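Surface glycan binding protein B (Bacteroides ovatus, PDB 6E57) binds mixed-linkage beta-glucan and probably captures this cereal polysaccharide at the bacterial cell surface for utilization by the gut symbiont. Local coordinates at residues A61-A66 / K94-S99; V77-D82 / L107-E112; I144-K149 / G240-N245; Q254-F259 / T270-S275. All coordinates share one frame; numbering follows the deposited sequence.

Contact 1 (A61-A66 / K94-S99); sequences ANLSIA and KEINRS
Two antiparallel strands of a beta-sandwich, probably Ig-like, pair here, L63 with R98, S64 with N97, I65 with I96 and A66 with E95. L63 and R98 are a hydrogen-bonded pair: L63 N reaches R98 O at 2.7 Å, and R98 N returns to L63 O at 3.2 Å. I96 N gives the next rung to I65 O at 3.1 Å. S64 and N97 lie between as a non-hydrogen-bonded pair.

L63, I65 and I96 are buried on one face, which R98 shares while its chain runs off. I96 has CG1 anti to the backbone N (chi1 -165°), which leaves CG2 to touch I65 CB at 4.0 Å.

At the N62-S99 end the side chains add polar links. N62 ND2 donates to N97 OD1 at 3.1 Å. The acceptor lies in the amide plane of N62, but the donor is tilted 34° from the carbonyl plane of N97. The two amides are turned 37° apart. S99 OG makes a weak bond to the other end of the N62 amide, OD1.

Strand 63-70 is the middle of a three-stranded sheet, between 37-40 and 95-98. I96 packs on W79 of strand 75-81, in the facing sheet, and I65 on F43.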
loop_
_atom_site.group_PDB
_atom_site.type_symbol
_atom_site.label_atom_id
_atom_site.label_comp_id
_atom_site.label_asym_id
_atom_site.label_seq_id
_atom_site.Cartn_x
_atom_site.Cartn_y
_atom_site.Cartn_z
ATOM N N ALA A 61 -18.559 8.988 -20.146
ATOM C CA ALA A 61 -19.610 9.814 -19.538
ATOM C C ALA A 61 -19.000 11.102 -18.969
ATOM O O ALA A 61 -17.784 11.213 -18.816
ATOM C CB ALA A 61 -20.331 9.031 -18.471
ATOM N N ASN A 62 -19.869 12.067 -18.656
ATOM C CA ASN A 62 -19.468 13.374 -18.143
ATOM C C ASN A 62 -19.930 13.522 -16.687
ATOM O O ASN A 62 -20.975 12.996 -16.300
ATOM C CB ASN A 62 -20.010 14.510 -19.016
ATOM C CG ASN A 62 -19.164 14.771 -20.246
ATOM O OD1 ASN A 62 -18.362 13.931 -20.648
ATOM N ND2 ASN A 62 -19.331 15.936 -20.848
ATOM N N LEU A 63 -19.127 14.243 -15.896
ATOM C CA LEU A 63 -19.455 14.593 -14.518
ATOM C C LEU A 63 -20.633 15.570 -14.531
ATOM O O LEU A 63 -20.491 16.702 -14.994
ATOM C CB LEU A 63 -18.231 15.219 -13.843
ATOM C CG LEU A 63 -18.474 15.796 -12.448
ATOM C CD1 LEU A 63 -19.020 14.732 -11.508
ATOM C CD2 LEU A 63 -17.202 16.410 -11.882
ATOM N N SER A 64 -21.780 15.109 -14.016
ATOM C CA SER A 64 -23.045 15.839 -14.071
ATOM C C SER A 64 -23.629 15.967 -12.661
ATOM O O SER A 64 -24.143 14.994 -12.109
ATOM C CB SER A 64 -24.010 15.153 -15.010
ATOM O OG SER A 64 -25.285 15.777 -14.981
ATOM N N ILE A 65 -23.525 17.173 -12.091
ATOM C CA ILE A 65 -24.101 17.512 -10.787
ATOM C C ILE A 65 -24.886 18.820 -10.942
ATOM O O ILE A 65 -24.355 19.796 -11.474
ATOM C CB ILE A 65 -23.009 17.629 -9.702
ATOM C CG1 ILE A 65 -22.092 16.404 -9.671
ATOM C CG2 ILE A 65 -23.629 17.899 -8.337
ATOM C CD1 ILE A 65 -20.967 16.500 -8.666
ATOM N N ALA A 66 -26.139 18.819 -10.463
ATOM C CA ALA A 66 -27.052 19.973 -10.538
ATOM C C ALA A 66 -27.475 20.393 -9.125
ATOM O O ALA A 66 -28.138 19.630 -8.425
ATOM C CB ALA A 66 -28.252 19.620 -11.382
ATOM N N LYS A 94 -24.508 26.813 -11.670
ATOM C CA LYS A 94 -24.753 25.874 -10.565
ATOM C C LYS A 94 -25.139 24.489 -11.103
ATOM O O LYS A 94 -25.734 23.682 -10.387
ATOM C CB LYS A 94 -25.797 26.444 -9.596
ATOM C CG LYS A 94 -26.945 27.220 -10.228
ATOM C CD LYS A 94 -28.063 27.543 -9.256
ATOM C CE LYS A 94 -27.594 28.239 -7.994
ATOM N NZ LYS A 94 -26.776 29.442 -8.289
ATOM N N GLU A 95 -24.770 24.216 -12.359
ATOM C CA GLU A 95 -24.733 22.865 -12.914
ATOM C C GLU A 95 -23.375 22.685 -13.598
ATOM O O GLU A 95 -23.024 23.461 -14.480
ATOM C CB GLU A 95 -25.885 22.641 -13.899
ATOM C CG GLU A 95 -25.951 21.224 -14.459
ATOM C CD GLU A 95 -26.966 20.989 -15.569
ATOM O OE1 GLU A 95 -27.326 21.959 -16.271
ATOM O OE2 GLU A 95 -27.390 19.826 -15.740
ATOM N N ILE A 96 -22.614 21.672 -13.170
ATOM C CA ILE A 96 -21.343 21.341 -13.806
ATOM C C ILE A 96 -21.589 20.253 -14.854
ATOM O O ILE A 96 -22.393 19.344 -14.649
ATOM C CB ILE A 96 -20.268 20.918 -12.784
ATOM C CG1 ILE A 96 -18.873 20.929 -13.417
ATOM C CG2 ILE A 96 -20.591 19.571 -12.155
ATOM C CD1 ILE A 96 -17.744 20.697 -12.439
ATOM N N ASN A 97 -20.891 20.394 -15.983
ATOM C CA ASN A 97 -20.803 19.389 -17.032
ATOM C C ASN A 97 -19.344 19.325 -17.493
ATOM O O ASN A 97 -18.859 20.258 -18.135
ATOM C CB ASN A 97 -21.745 19.695 -18.200
ATOM C CG ASN A 97 -21.537 18.765 -19.380
ATOM O OD1 ASN A 97 -21.398 17.557 -19.208
ATOM N ND2 ASN A 97 -21.500 19.319 -20.579
ATOM N N ARG A 98 -18.653 18.231 -17.153
ATOM C CA ARG A 98 -17.224 18.115 -17.410
ATOM C C ARG A 98 -16.870 16.684 -17.832
ATOM O O ARG A 98 -17.210 15.718 -17.153
ATOM C CB ARG A 98 -16.430 18.528 -16.169
ATOM C CG ARG A 98 -14.927 18.558 -16.401
ATOM C CD ARG A 98 -14.176 19.431 -15.416
ATOM N NE ARG A 98 -12.899 19.849 -15.974
ATOM C CZ ARG A 98 -12.749 20.833 -16.856
ATOM N NH1 ARG A 98 -13.807 21.495 -17.297
ATOM N NH2 ARG A 98 -11.541 21.169 -17.271
ATOM N N SER A 99 -16.180 16.579 -18.974
ATOM C CA SER A 99 -15.537 15.357 -19.431
ATOM C C SER A 99 -14.144 15.254 -18.793
ATOM O O SER A 99 -13.324 16.156 -18.947
ATOM C CB SER A 99 -15.460 15.336 -20.938
ATOM O OG SER A 99 -15.182 14.029 -21.416
#

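Contact 2 (V77-D82 / L107-E112); sequences VTWFID and LKIEVE
W79 and I109 are paired across the strands, as a non-hydrogen-bonded antiparallel pair, in the five-stranded sheet of a sandwich that is probably Ig-like. The strands are held on both sides of this pair. T78 N bonds to E110 O at 2.8 Å and E110 N to T78 O. F80 N and K108 N each bond to the other residue's carbonyl oxygen.

From CB, the W79 side chain has CG anti to its carbonyl carbon (chi1 -51°), which carries the indole alongside I109 and L107. On the five-membered ring, NE1 bonds to D93 O. On the six-membered ring, CE3 lies 3.8 Å from I109 CG1, and L107 CD1 sits at the ring edge near the indole plane. CZ3, further out, is 3.6 Å from I109 CG1 and 3.7 Å from I109 CD1. This outer edge also packs across the core, CZ3 on I96 and CZ2 on K94. I109 CG2 lies over one indole face. With an alanine here, a gap beside I109 and L107 is likely to open and D93 O to lose its indole partner.

The other face of the sheet is mixed. F80 CE1 meets E110 CD obliquely at 3.8 Å, with ring and carboxylate planes 34° apart. The amine of K108 turns to N106 instead. On the indole side, L107 CD1 also touches I81 CD1, and at the far end V77 CG1 meets V111 CG2 at 3.8 Å.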
loop_
_atom_site.group_PDB
_atom_site.type_symbol
_atom_site.label_atom_id
_atom_site.label_comp_id
_atom_site.label_asym_id
_atom_site.label_seq_id
_atom_site.Cartn_x
_atom_site.Cartn_y
_atom_site.Cartn_z
ATOM N N VAL A 77 -21.552 30.043 -7.453
ATOM C CA VAL A 77 -20.874 28.811 -7.067
ATOM C C VAL A 77 -19.672 28.595 -7.997
ATOM O O VAL A 77 -19.774 28.760 -9.216
ATOM C CB VAL A 77 -21.837 27.605 -7.056
ATOM C CG1 VAL A 77 -23.228 27.997 -6.580
ATOM C CG2 VAL A 77 -21.925 26.913 -8.404
ATOM N N THR A 78 -18.533 28.235 -7.396
ATOM C CA THR A 78 -17.295 27.946 -8.108
ATOM C C THR A 78 -16.936 26.469 -7.903
ATOM O O THR A 78 -17.126 25.915 -6.818
ATOM C CB THR A 78 -16.165 28.873 -7.643
ATOM O OG1 THR A 78 -16.645 30.216 -7.676
ATOM C CG2 THR A 78 -14.928 28.771 -8.506
ATOM N N TRP A 79 -16.412 25.843 -8.961
ATOM C CA TRP A 79 -16.026 24.442 -8.938
ATOM C C TRP A 79 -14.498 24.334 -9.037
ATOM O O TRP A 79 -13.863 25.087 -9.778
ATOM C CB TRP A 79 -16.728 23.674 -10.067
ATOM C CG TRP A 79 -18.211 23.877 -10.120
ATOM C CD1 TRP A 79 -18.873 24.960 -10.623
ATOM C CD2 TRP A 79 -19.228 22.965 -9.668
ATOM N NE1 TRP A 79 -20.225 24.788 -10.511
ATOM C CE2 TRP A 79 -20.475 23.574 -9.929
ATOM C CE3 TRP A 79 -19.210 21.702 -9.069
ATOM C CZ2 TRP A 79 -21.685 22.961 -9.611
ATOM C CZ3 TRP A 79 -20.407 21.096 -8.756
ATOM C CH2 TRP A 79 -21.627 21.720 -9.022
ATOM N N PHE A 80 -13.928 23.388 -8.278
ATOM C CA PHE A 80 -12.494 23.134 -8.260
ATOM C C PHE A 80 -12.230 21.631 -8.430
ATOM O O PHE A 80 -12.724 20.825 -7.646
ATOM C CB PHE A 80 -11.875 23.637 -6.954
ATOM C CG PHE A 80 -11.972 25.123 -6.725
ATOM C CD1 PHE A 80 -13.143 25.695 -6.250
ATOM C CD2 PHE A 80 -10.884 25.951 -6.957
ATOM C CE1 PHE A 80 -13.227 27.062 -6.028
ATOM C CE2 PHE A 80 -10.970 27.317 -6.735
ATOM C CZ PHE A 80 -12.142 27.871 -6.272
ATOM N N ILE A 81 -11.450 21.280 -9.461
ATOM C CA ILE A 81 -10.939 19.919 -9.673
ATOM C C ILE A 81 -9.453 19.903 -9.283
ATOM O O ILE A 81 -8.642 20.611 -9.887
ATOM C CB ILE A 81 -11.158 19.458 -11.131
ATOM C CG1 ILE A 81 -12.634 19.501 -11.544
ATOM C CG2 ILE A 81 -10.555 18.080 -11.359
ATOM C CD1 ILE A 81 -13.500 18.447 -10.888
ATOM N N ASP A 82 -9.118 19.096 -8.267
ATOM C CA ASP A 82 -7.769 18.993 -7.689
ATOM C C ASP A 82 -7.232 20.392 -7.358
ATOM O O ASP A 82 -6.086 20.710 -7.667
ATOM C CB ASP A 82 -6.814 18.239 -8.621
ATOM C CG ASP A 82 -7.103 16.752 -8.758
ATOM O OD1 ASP A 82 -7.838 16.206 -7.907
ATOM O OD2 ASP A 82 -6.582 16.149 -9.717
ATOM N N LEU A 107 -12.911 17.116 -5.773
ATOM C CA LEU A 107 -13.904 18.105 -6.200
ATOM C C LEU A 107 -14.289 18.976 -5.002
ATOM O O LEU A 107 -14.707 18.448 -3.975
ATOM C CB LEU A 107 -15.133 17.384 -6.763
ATOM C CG LEU A 107 -16.315 18.285 -7.130
ATOM C CD1 LEU A 107 -15.921 19.291 -8.202
ATOM C CD2 LEU A 107 -17.510 17.460 -7.587
ATOM N N LYS A 108 -14.139 20.298 -5.148
ATOM C CA LYS A 108 -14.639 21.276 -4.180
ATOM C C LYS A 108 -15.769 22.077 -4.831
ATOM O O LYS A 108 -15.638 22.520 -5.973
ATOM C CB LYS A 108 -13.528 22.218 -3.703
ATOM C CG LYS A 108 -12.557 21.623 -2.691
ATOM C CD LYS A 108 -11.418 22.555 -2.315
ATOM C CE LYS A 108 -10.290 21.861 -1.578
ATOM N NZ LYS A 108 -9.491 20.990 -2.474
ATOM N N ILE A 109 -16.869 22.241 -4.087
ATOM C CA ILE A 109 -18.012 23.063 -4.476
ATOM C C ILE A 109 -18.106 24.234 -3.493
ATOM O O ILE A 109 -18.547 24.058 -2.361
ATOM C CB ILE A 109 -19.313 22.232 -4.495
ATOM C CG1 ILE A 109 -19.179 20.985 -5.374
ATOM C CG2 ILE A 109 -20.498 23.094 -4.911
ATOM C CD1 ILE A 109 -20.310 19.994 -5.217
ATOM N N GLU A 110 -17.677 25.419 -3.937
ATOM C CA GLU A 110 -17.682 26.620 -3.108
ATOM C C GLU A 110 -18.835 27.529 -3.542
ATOM O O GLU A 110 -18.866 27.996 -4.675
ATOM C CB GLU A 110 -16.335 27.337 -3.200
ATOM C CG GLU A 110 -15.198 26.541 -2.582
ATOM C CD GLU A 110 -13.938 27.333 -2.277
ATOM O OE1 GLU A 110 -13.988 28.584 -2.322
ATOM O OE2 GLU A 110 -12.905 26.691 -1.992
ATOM N N VAL A 111 -19.777 27.755 -2.620
ATOM C CA VAL A 111 -20.919 28.634 -2.826
ATOM C C VAL A 111 -20.690 29.910 -2.009
ATOM O O VAL A 111 -20.367 29.837 -0.826
ATOM C CB VAL A 111 -22.235 27.938 -2.424
ATOM C CG1 VAL A 111 -23.442 28.841 -2.634
ATOM C CG2 VAL A 111 -22.420 26.618 -3.156
ATOM N N GLU A 112 -20.857 31.068 -2.660
ATOM C CA GLU A 112 -20.727 32.375 -2.017
ATOM C C GLU A 112 -21.936 33.242 -2.391
ATOM O O GLU A 112 -22.377 33.243 -3.540
ATOM C CB GLU A 112 -19.421 33.054 -2.436
ATOM C CG GLU A 112 -18.988 34.164 -1.495
ATOM C CD GLU A 112 -17.770 34.947 -1.956
ATOM O OE1 GLU A 112 -17.725 35.317 -3.145
ATOM O OE2 GLU A 112 -16.869 35.183 -1.126
#

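Contact 3 (I144-K149 / G240-N245); sequences IVSPGK and GINLEN
S146 to K149 form a type II beta turn, closed by a bond from K149 N to S146 O, and both end residues direct their side chains at the loop carrying N242 and E244.

S146 OG donates to N242 OD1 at 2.9 Å. It arrives in the carbonyl plane, on a lone pair, at a C=O...donor angle of 116°. The other end of the same amide, ND2, bonds to T218 O and A220 O, which fixes how the amide is turned. A leucine in place of N242 would probably leave S146 OG without its acceptor and both carbonyls without their donor.

The contact joins two successive beta domains, probably both Ig-like. Strand 144-145 belongs to one, and the loop between strands 235-240 and 246-251 to the next. K149 crosses this boundary with an extended chain. Its NZ forms a salt bridge with E244 OE2 at 2.9 Å, coming from above the carboxylate plane, and also bonds to S264. I241 supplies the apolar part: CB lies 4.3 Å from I144 CG2, and CG1 meets S146 CB at 4.0 Å. Its CD1 also touches the backbone, 3.5 Å from I144 O.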
loop_
_atom_site.group_PDB
_atom_site.type_symbol
_atom_site.label_atom_id
_atom_site.label_comp_id
_atom_site.label_asym_id
_atom_site.label_seq_id
_atom_site.Cartn_x
_atom_site.Cartn_y
_atom_site.Cartn_z
ATOM N N ILE A 144 5.601 6.049 -6.514
ATOM C CA ILE A 144 6.625 6.909 -5.923
ATOM C C ILE A 144 7.916 6.711 -6.727
ATOM O O ILE A 144 8.482 5.617 -6.738
ATOM C CB ILE A 144 6.795 6.613 -4.417
ATOM C CG1 ILE A 144 5.504 6.905 -3.644
ATOM C CG2 ILE A 144 7.977 7.377 -3.836
ATOM C CD1 ILE A 144 5.414 6.209 -2.312
ATOM N N VAL A 145 8.358 7.778 -7.405
ATOM C CA VAL A 145 9.415 7.714 -8.412
ATOM C C VAL A 145 10.464 8.786 -8.109
ATOM O O VAL A 145 10.221 9.700 -7.327
ATOM C CB VAL A 145 8.843 7.882 -9.832
ATOM C CG1 VAL A 145 7.776 6.842 -10.132
ATOM C CG2 VAL A 145 8.300 9.281 -10.070
ATOM N N SER A 146 11.624 8.657 -8.760
ATOM C CA SER A 146 12.785 9.503 -8.526
ATOM C C SER A 146 13.299 10.038 -9.860
ATOM O O SER A 146 13.392 9.290 -10.832
ATOM C CB SER A 146 13.850 8.734 -7.784
ATOM O OG SER A 146 15.042 9.494 -7.655
ATOM N N PRO A 147 13.655 11.341 -9.952
ATOM C CA PRO A 147 14.073 11.934 -11.223
ATOM C C PRO A 147 15.424 11.380 -11.698
ATOM O O PRO A 147 16.376 11.319 -10.916
ATOM C CB PRO A 147 14.156 13.437 -10.916
ATOM C CG PRO A 147 14.421 13.499 -9.429
ATOM C CD PRO A 147 13.689 12.309 -8.845
ATOM N N GLY A 148 15.470 10.970 -12.972
ATOM C CA GLY A 148 16.650 10.374 -13.595
ATOM C C GLY A 148 16.573 8.856 -13.659
ATOM O O GLY A 148 17.268 8.234 -14.463
ATOM N N LYS A 149 15.713 8.263 -12.821
ATOM C CA LYS A 149 15.650 6.818 -12.622
ATOM C C LYS A 149 14.452 6.239 -13.379
ATOM O O LYS A 149 13.596 6.973 -13.865
ATOM C CB LYS A 149 15.542 6.500 -11.128
ATOM C CG LYS A 149 16.591 7.179 -10.261
ATOM C CD LYS A 149 16.927 6.406 -9.012
ATOM C CE LYS A 149 18.103 6.996 -8.265
ATOM N NZ LYS A 149 18.489 6.148 -7.114
ATOM N N GLY A 240 12.399 1.137 -0.152
ATOM C CA GLY A 240 12.222 2.579 -0.327
ATOM C C GLY A 240 12.505 3.017 -1.755
ATOM O O GLY A 240 12.358 2.228 -2.678
ATOM N N ILE A 241 12.928 4.277 -1.921
ATOM C CA ILE A 241 13.060 4.884 -3.250
ATOM C C ILE A 241 14.493 5.388 -3.484
ATOM O O ILE A 241 15.047 5.127 -4.556
ATOM C CB ILE A 241 12.002 5.985 -3.484
ATOM C CG1 ILE A 241 12.154 6.659 -4.852
ATOM C CG2 ILE A 241 12.013 7.010 -2.366
ATOM C CD1 ILE A 241 11.878 5.758 -6.025
ATOM N N ASN A 242 15.095 6.106 -2.527
ATOM C CA ASN A 242 16.449 6.649 -2.748
ATOM C C ASN A 242 17.369 6.201 -1.609
ATOM O O ASN A 242 18.022 7.018 -0.957
ATOM C CB ASN A 242 16.432 8.172 -2.912
ATOM C CG ASN A 242 15.756 8.620 -4.191
ATOM O OD1 ASN A 242 16.072 8.125 -5.273
ATOM N ND2 ASN A 242 14.837 9.566 -4.081
ATOM N N LEU A 243 17.442 4.881 -1.412
ATOM C CA LEU A 243 18.028 4.306 -0.209
ATOM C C LEU A 243 19.552 4.166 -0.338
ATOM O O LEU A 243 20.217 3.864 0.656
ATOM C CB LEU A 243 17.367 2.952 0.071
ATOM C CG LEU A 243 15.866 2.980 0.368
ATOM C CD1 LEU A 243 15.412 1.647 0.945
ATOM C CD2 LEU A 243 15.498 4.109 1.320
ATOM N N GLU A 244 20.105 4.401 -1.537
ATOM C CA GLU A 244 21.561 4.334 -1.744
ATOM C C GLU A 244 22.239 5.554 -1.098
ATOM O O GLU A 244 23.429 5.499 -0.767
ATOM C CB GLU A 244 21.905 4.190 -3.232
ATOM C CG GLU A 244 21.942 5.494 -4.016
ATOM C CD GLU A 244 20.592 6.020 -4.472
ATOM O OE1 GLU A 244 19.558 5.525 -3.973
ATOM O OE2 GLU A 244 20.578 6.924 -5.336
ATOM N N ASN A 245 21.471 6.638 -0.910
ATOM C CA ASN A 245 21.952 7.887 -0.304
ATOM C C ASN A 245 22.046 7.770 1.227
ATOM O O ASN A 245 22.603 8.662 1.868
ATOM C CB ASN A 245 21.053 9.076 -0.662
ATOM C CG ASN A 245 21.103 9.454 -2.128
ATOM O OD1 ASN A 245 22.172 9.490 -2.733
ATOM N ND2 ASN A 245 19.952 9.755 -2.703
#

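Contact 4 (Q254-F259 / T270-S275); sequences QTVSQF and TCPDLS
Q254 and V256 pack on P272 at the surface of a beta domain that is probably Ig-like. Strand 254-256 forms a hairpin with strand 246-251. The segment 270-275 is the link from strand 266-270 to strand 277-285. The two segments meet through side chains, without direct backbone pairing.

The tight part is centred on the P272 ring. Q254 CB lies 3.8 Å from P272 CG and equally near P272 CB. The two side chains run alongside in opposite senses. Q254 CG stands anti to the carbonyl carbon (chi1 -51°), which sets it 4.2 Å from L274 CD2. Beyond CG the chain bends (chi2 -74°), and this turns only the amide. Beside Q254, V256 CG2 approaches P272 CD at 4.3 Å and T270 O at 4.2 Å. P272 and L274 also rest on I251, and V256 on L269. P272 and L274 thus pack against side chains of both strands of the hairpin.

The other side is looser and lies at the surface. Past V256 the first segment leaves its strand, and Q258 and T270 are both exposed. F259 turns away from the link to pack on I267 and L269. D273, the centre of an inverse gamma turn, is tied through OD1 to N233.

Toward T270 a single water bridges the two backbones. It donates to Q258 O at 2.9 Å and accepts from T270 N at 2.7 Å.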
loop_
_atom_site.group_PDB
_atom_site.type_symbol
_atom_site.label_atom_id
_atom_site.label_comp_id
_atom_site.label_asym_id
_atom_site.label_seq_id
_atom_site.Cartn_x
_atom_site.Cartn_y
_atom_site.Cartn_z
ATOM N N GLN A 254 21.087 3.017 18.852
ATOM C CA GLN A 254 22.113 2.185 18.240
ATOM C C GLN A 254 22.209 2.520 16.749
ATOM O O GLN A 254 21.292 2.232 15.989
ATOM C CB GLN A 254 21.783 0.702 18.435
ATOM C CG GLN A 254 21.473 0.310 19.874
ATOM C CD GLN A 254 22.698 0.267 20.756
ATOM O OE1 GLN A 254 23.358 1.277 20.993
ATOM N NE2 GLN A 254 23.003 -0.914 21.269
ATOM N N THR A 255 23.338 3.117 16.350
ATOM C CA THR A 255 23.586 3.509 14.967
ATOM C C THR A 255 24.220 2.349 14.187
ATOM O O THR A 255 25.112 1.656 14.689
ATOM C CB THR A 255 24.461 4.763 14.918
ATOM O OG1 THR A 255 23.685 5.777 15.552
ATOM C CG2 THR A 255 24.846 5.175 13.514
ATOM N N VAL A 256 23.749 2.174 12.946
ATOM C CA VAL A 256 24.220 1.157 12.013
ATOM C C VAL A 256 24.606 1.863 10.707
ATOM O O VAL A 256 23.762 2.515 10.097
ATOM C CB VAL A 256 23.136 0.088 11.774
ATOM C CG1 VAL A 256 23.590 -0.975 10.785
ATOM C CG2 VAL A 256 22.680 -0.553 13.076
ATOM N N SER A 257 25.877 1.734 10.300
ATOM C CA SER A 257 26.393 2.366 9.075
ATOM C C SER A 257 26.919 1.326 8.069
ATOM O O SER A 257 27.329 1.694 6.965
ATOM C CB SER A 257 27.447 3.395 9.413
ATOM O OG SER A 257 28.406 2.865 10.314
ATOM N N GLN A 258 26.889 0.037 8.435
ATOM C CA GLN A 258 27.336 -1.053 7.557
ATOM C C GLN A 258 26.127 -1.915 7.165
ATOM O O GLN A 258 25.378 -2.370 8.029
ATOM C CB GLN A 258 28.418 -1.886 8.246
ATOM C CG GLN A 258 29.174 -2.798 7.289
ATOM C CD GLN A 258 30.294 -3.565 7.950
ATOM O OE1 GLN A 258 30.654 -3.322 9.101
ATOM N NE2 GLN A 258 30.861 -4.508 7.215
ATOM N N PHE A 259 25.964 -2.135 5.852
ATOM C CA PHE A 259 24.793 -2.798 5.273
ATOM C C PHE A 259 25.231 -3.947 4.355
ATOM O O PHE A 259 26.291 -3.886 3.735
ATOM C CB PHE A 259 23.949 -1.800 4.477
ATOM C CG PHE A 259 23.641 -0.511 5.192
ATOM C CD1 PHE A 259 22.743 -0.484 6.245
ATOM C CD2 PHE A 259 24.240 0.678 4.803
ATOM C CE1 PHE A 259 22.453 0.703 6.901
ATOM C CE2 PHE A 259 23.949 1.864 5.459
ATOM C CZ PHE A 259 23.056 1.875 6.507
ATOM N N THR A 270 21.809 -5.481 9.906
ATOM C CA THR A 270 21.617 -6.317 11.093
ATOM C C THR A 270 20.945 -5.474 12.182
ATOM O O THR A 270 21.560 -4.555 12.731
ATOM C CB THR A 270 22.942 -6.909 11.597
ATOM O OG1 THR A 270 23.599 -7.557 10.507
ATOM C CG2 THR A 270 22.753 -7.898 12.727
ATOM N N CYS A 271 19.679 -5.782 12.479
ATOM C CA CYS A 271 18.963 -5.125 13.562
ATOM C C CYS A 271 19.751 -5.310 14.855
ATOM O O CYS A 271 20.056 -6.443 15.231
ATOM C CB CYS A 271 17.555 -5.683 13.726
ATOM S SG CYS A 271 16.736 -5.126 15.243
ATOM N N PRO A 272 20.124 -4.217 15.560
ATOM C CA PRO A 272 20.957 -4.322 16.760
ATOM C C PRO A 272 20.295 -5.068 17.932
ATOM O O PRO A 272 19.116 -5.427 17.865
ATOM C CB PRO A 272 21.250 -2.861 17.132
ATOM C CG PRO A 272 20.132 -2.072 16.490
ATOM C CD PRO A 272 19.789 -2.827 15.225
ATOM N N ASP A 273 21.084 -5.295 18.990
ATOM C CA ASP A 273 20.722 -6.155 20.119
ATOM C C ASP A 273 19.837 -5.370 21.093
ATOM O O ASP A 273 20.332 -4.790 22.056
ATOM C CB ASP A 273 21.980 -6.692 20.813
ATOM C CG ASP A 273 21.712 -7.746 21.873
ATOM O OD1 ASP A 273 20.778 -8.546 21.682
ATOM O OD2 ASP A 273 22.444 -7.757 22.884
ATOM N N LEU A 274 18.526 -5.370 20.826
ATOM C CA LEU A 274 17.548 -4.621 21.609
ATOM C C LEU A 274 16.591 -5.591 22.313
ATOM O O LEU A 274 16.247 -6.653 21.776
ATOM C CB LEU A 274 16.793 -3.669 20.676
ATOM C CG LEU A 274 17.607 -2.482 20.159
ATOM C CD1 LEU A 274 16.903 -1.794 18.999
ATOM C CD2 LEU A 274 17.888 -1.485 21.273
ATOM N N SER A 275 16.177 -5.205 23.525
ATOM C CA SER A 275 15.122 -5.884 24.270
ATOM C C SER A 275 13.802 -5.766 23.500
ATOM O O SER A 275 13.641 -4.874 22.673
ATOM C CB SER A 275 14.986 -5.312 25.661
ATOM O OG SER A 275 16.230 -5.322 26.345
HETATM O O HOH W 1 24.298 -4.315 9.877
#

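Contacts 1 and 2 belong to one sandwich, one in each of its sheets. Their segments alternate along the chain, and they touch across the core, where I65 CD1 meets L107 CD2 at 3.7 Å. Both rely on backbone ladders with one largely apolar face turned to the core. Contact 3 lies about 35 Å from contact 2, centre to centre. It joins separate domains and uses a salt bridge and a serine-asparagine bond instead of a ladder. These three are partly buried. Contact 4 alone is a surface contact, of apolar packing and one bridging water. It lies in the same domain as the 240-245 loop, with nearest atoms about 6 Å from contact 3. Contacts 1 and 4 stand on opposite sides of the chain's centre.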